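Local coordinates for Eps1p (Saccharomyces cerevisiae, PDB 4TW5), which is a yeast protein built of thioredoxin-like domains, a member of the thioredoxin superfamily whose paired-thiol motifs are closed as disulfides, at residues E52-E57 / A112-E117. Numbering follows the deposited sequence.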
ATOM      1  N   GLU A  52     -31.243  43.498  15.763  1.00 40.49           N
ATOM      2  CA  GLU A  52     -31.134  43.859  17.163  1.00 43.30           C
ATOM      3  C   GLU A  52     -30.163  42.956  17.901  1.00 42.92           C
ATOM      4  O   GLU A  52     -29.358  43.424  18.710  1.00 40.74           O
ATOM      5  CB  GLU A  52     -32.514  43.806  17.863  1.00 49.90           C
ATOM      6  CG  GLU A  52     -32.412  44.021  19.384  1.00 54.22           C
ATOM      7  CD  GLU A  52     -33.741  44.206  20.102  1.00 63.05           C
ATOM      8  OE1 GLU A  52     -34.658  43.369  19.934  1.00 66.20           O
ATOM      9  OE2 GLU A  52     -33.858  45.199  20.849  1.00 60.59           O
ATOM     10  N   GLU A  53     -30.200  41.663  17.596  1.00 41.63           N
ATOM     11  CA  GLU A  53     -29.315  40.744  18.294  1.00 45.68           C
ATOM     12  C   GLU A  53     -27.866  40.894  17.801  1.00 45.11           C
ATOM     13  O   GLU A  53     -26.924  40.548  18.516  1.00 49.38           O
ATOM     14  CB  GLU A  53     -29.794  39.304  18.109  1.00 45.14           C
ATOM     15  CG  GLU A  53     -29.468  38.385  19.284  1.00 54.07           C
ATOM     16  CD  GLU A  53     -30.304  38.718  20.545  1.00 69.02           C
ATOM     17  OE1 GLU A  53     -31.240  39.561  20.472  1.00 57.67           O
ATOM     18  OE2 GLU A  53     -30.022  38.133  21.617  1.00 69.12           O
ATOM     19  N   PHE A  54     -27.694  41.449  16.603  1.00 37.59           N
ATOM     20  CA  PHE A  54     -26.369  41.567  15.988  1.00 42.38           C
ATOM     21  C   PHE A  54     -25.661  42.880  16.282  1.00 41.36           C
ATOM     22  O   PHE A  54     -24.552  43.094  15.805  1.00 41.44           O
ATOM     23  CB  PHE A  54     -26.464  41.398  14.471  1.00 39.80           C
ATOM     24  CG  PHE A  54     -25.143  41.110  13.816  1.00 42.94           C
ATOM     25  CD1 PHE A  54     -24.512  39.898  14.021  1.00 36.62           C
ATOM     26  CD2 PHE A  54     -24.520  42.066  13.020  1.00 39.77           C
ATOM     27  CE1 PHE A  54     -23.302  39.634  13.436  1.00 45.22           C
ATOM     28  CE2 PHE A  54     -23.310  41.804  12.437  1.00 37.07           C
ATOM     29  CZ  PHE A  54     -22.697  40.587  12.642  1.00 39.24           C
ATOM     30  N   LYS A  55     -26.299  43.737  17.076  1.00 42.40           N
ATOM     31  CA  LYS A  55     -25.816  45.088  17.349  1.00 40.90           C
ATOM     32  C   LYS A  55     -24.353  45.144  17.799  1.00 39.49           C
ATOM     33  O   LYS A  55     -23.613  46.039  17.381  1.00 42.10           O
ATOM     34  CB  LYS A  55     -26.706  45.754  18.412  1.00 41.67           C
ATOM     35  CG  LYS A  55     -27.947  46.444  17.844  1.00 45.16           C
ATOM     36  CD  LYS A  55     -29.043  46.615  18.893  1.00 47.53           C
ATOM     37  CE  LYS A  55     -28.533  47.386  20.091  1.00 36.67           C
ATOM     38  NZ  LYS A  55     -29.543  47.574  21.154  1.00 46.79           N
ATOM     39  N   GLU A  56     -23.962  44.229  18.687  1.00 36.29           N
ATOM     40  CA  GLU A  56     -22.606  44.229  19.243  1.00 40.15           C
ATOM     41  C   GLU A  56     -21.514  43.767  18.273  1.00 43.44           C
ATOM     42  O   GLU A  56     -20.466  44.402  18.144  1.00 40.07           O
ATOM     43  CB  GLU A  56     -22.538  43.337  20.490  1.00 39.77           C
ATOM     44  CG  GLU A  56     -23.305  43.847  21.695  1.00 47.96           C
ATOM     45  CD  GLU A  56     -23.092  45.333  21.946  1.00 57.56           C
ATOM     46  OE1 GLU A  56     -21.919  45.773  22.041  1.00 57.71           O
ATOM     47  OE2 GLU A  56     -24.103  46.062  22.053  1.00 58.67           O
ATOM     48  N   GLU A  57     -21.780  42.660  17.590  1.00 42.42           N
ATOM     49  CA  GLU A  57     -20.813  42.031  16.708  1.00 34.71           C
ATOM     50  C   GLU A  57     -20.648  42.920  15.492  1.00 36.32           C
ATOM     51  O   GLU A  57     -19.551  43.047  14.937  1.00 35.67           O
ATOM     52  CB  GLU A  57     -21.286  40.628  16.341  1.00 43.78           C
ATOM     53  CG  GLU A  57     -21.253  39.704  17.565  1.00 46.09           C
ATOM     54  CD  GLU A  57     -21.672  38.271  17.280  1.00 52.19           C
ATOM     55  OE1 GLU A  57     -21.790  37.499  18.260  1.00 56.40           O
ATOM     56  OE2 GLU A  57     -21.967  37.938  16.110  1.00 50.49           O
ATOM     57  N   ALA A 112     -25.385  33.634  11.462  1.00 30.59           N
ATOM     58  CA  ALA A 112     -24.336  32.674  11.118  1.00 34.67           C
ATOM     59  C   ALA A 112     -23.656  33.093   9.822  1.00 30.32           C
ATOM     60  O   ALA A 112     -22.441  33.063   9.711  1.00 34.66           O
ATOM     61  CB  ALA A 112     -24.911  31.253  11.010  1.00 31.95           C
ATOM     62  N   PHE A 113     -24.468  33.496   8.857  1.00 26.73           N
ATOM     63  CA  PHE A 113     -24.003  34.000   7.583  1.00 27.80           C
ATOM     64  C   PHE A 113     -23.132  35.233   7.705  1.00 32.41           C
ATOM     65  O   PHE A 113     -22.139  35.352   6.998  1.00 35.60           O
ATOM     66  CB  PHE A 113     -25.188  34.297   6.669  1.00 38.60           C
ATOM     67  CG  PHE A 113     -24.807  34.926   5.365  1.00 34.56           C
ATOM     68  CD1 PHE A 113     -24.067  34.234   4.434  1.00 36.73           C
ATOM     69  CD2 PHE A 113     -25.214  36.214   5.070  1.00 36.95           C
ATOM     70  CE1 PHE A 113     -23.726  34.828   3.228  1.00 39.95           C
ATOM     71  CE2 PHE A 113     -24.887  36.809   3.873  1.00 34.45           C
ATOM     72  CZ  PHE A 113     -24.142  36.118   2.946  1.00 35.35           C
ATOM     73  N   ALA A 114     -23.506  36.182   8.553  1.00 30.89           N
ATOM     74  CA  ALA A 114     -22.627  37.324   8.717  1.00 33.92           C
ATOM     75  C   ALA A 114     -21.294  36.868   9.349  1.00 31.09           C
ATOM     76  O   ALA A 114     -20.210  37.204   8.841  1.00 33.80           O
ATOM     77  CB  ALA A 114     -23.295  38.421   9.538  1.00 22.09           C
ATOM     78  N   ARG A 115     -21.357  36.053  10.399  1.00 24.81           N
ATOM     79  CA  ARG A 115     -20.126  35.550  11.014  1.00 31.33           C
ATOM     80  C   ARG A 115     -19.273  34.736  10.027  1.00 29.71           C
ATOM     81  O   ARG A 115     -18.062  34.856  10.001  1.00 29.49           O
ATOM     82  CB  ARG A 115     -20.428  34.695  12.242  1.00 31.74           C
ATOM     83  CG  ARG A 115     -20.995  35.470  13.408  1.00 28.88           C
ATOM     84  CD  ARG A 115     -21.428  34.533  14.480  1.00 29.41           C
ATOM     85  NE  ARG A 115     -21.883  35.222  15.673  1.00 43.83           N
ATOM     86  CZ  ARG A 115     -22.582  34.639  16.639  1.00 44.47           C
ATOM     87  NH1 ARG A 115     -22.893  33.354  16.536  1.00 41.97           N
ATOM     88  NH2 ARG A 115     -22.958  35.335  17.708  1.00 45.60           N
ATOM     89  N   ARG A 116     -19.923  33.919   9.213  1.00 32.00           N
ATOM     90  CA  ARG A 116     -19.223  33.112   8.214  1.00 38.05           C
ATOM     91  C   ARG A 116     -18.435  34.020   7.246  1.00 33.14           C
ATOM     92  O   ARG A 116     -17.253  33.819   7.009  1.00 29.58           O
ATOM     93  CB  ARG A 116     -20.244  32.229   7.477  1.00 31.33           C
ATOM     94  CG  ARG A 116     -19.684  30.959   6.885  1.00 37.20           C
ATOM     95  CD  ARG A 116     -20.778  30.084   6.256  1.00 31.75           C
ATOM     96  NE  ARG A 116     -21.792  29.755   7.238  1.00 34.81           N
ATOM     97  CZ  ARG A 116     -23.059  30.132   7.156  1.00 32.37           C
ATOM     98  NH1 ARG A 116     -23.480  30.818   6.111  1.00 33.73           N
ATOM     99  NH2 ARG A 116     -23.901  29.813   8.121  1.00 34.09           N
ATOM    100  N   GLU A 117     -19.097  35.058   6.754  1.00 30.60           N
ATOM    101  CA  GLU A 117     -18.529  35.964   5.785  1.00 28.60           C
ATOM    102  C   GLU A 117     -17.442  36.876   6.318  1.00 29.95           C
ATOM    103  O   GLU A 117     -16.626  37.369   5.543  1.00 32.35           O
ATOM    104  CB  GLU A 117     -19.642  36.809   5.163  1.00 25.22           C
ATOM    105  CG  GLU A 117     -20.588  35.952   4.309  1.00 32.74           C
ATOM    106  CD  GLU A 117     -19.864  35.090   3.269  1.00 36.74           C
ATOM    107  OE1 GLU A 117     -18.871  35.555   2.648  1.00 33.79           O
ATOM    108  OE2 GLU A 117     -20.281  33.926   3.093  1.00 40.64           O
TER
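Two helical elements of the N-terminal thioredoxin-like domain, the junction of helices 44-53 and 55-61 and helix 107-118, meet through a salt bridge, Glu57 with Arg115, and an apolar touch, Phe54 on Ala114. Arg115 holds both carboxylate oxygens through its NE/NH2 side: NH2 donates to Glu57 OE1 at 2.5 Å, NE to Glu57 OE2 at 2.8 Å. NH2 meets the syn lone pair of OE1, NE the syn side of OE2 but out of the carboxylate plane; both bonds are slightly bent, with N-H...O angles near 155°. The carboxylate lies at the guanidinium edge, the two planes turned 35° apart, so the fork is twisted rather than flat. Both chains reach across extended, Glu57 beyond CG and Arg115 from CG to NE, and the doubled bond limits rotation of either end group. Deeper in, Phe54 CZ rests 3.8 Å from Ala114 CB. The ring swings there with CG anti to the backbone N (chi1 -163°), and Phe65 of strand 63-69 meets it edge-to-face, while Ala114 also touches Phe65 and Ile29. A buried apolar layer against the sheet, edged by a partly exposed ion pair, joins two helical elements packed on one face of the central sheet, as in the thioredoxin fold.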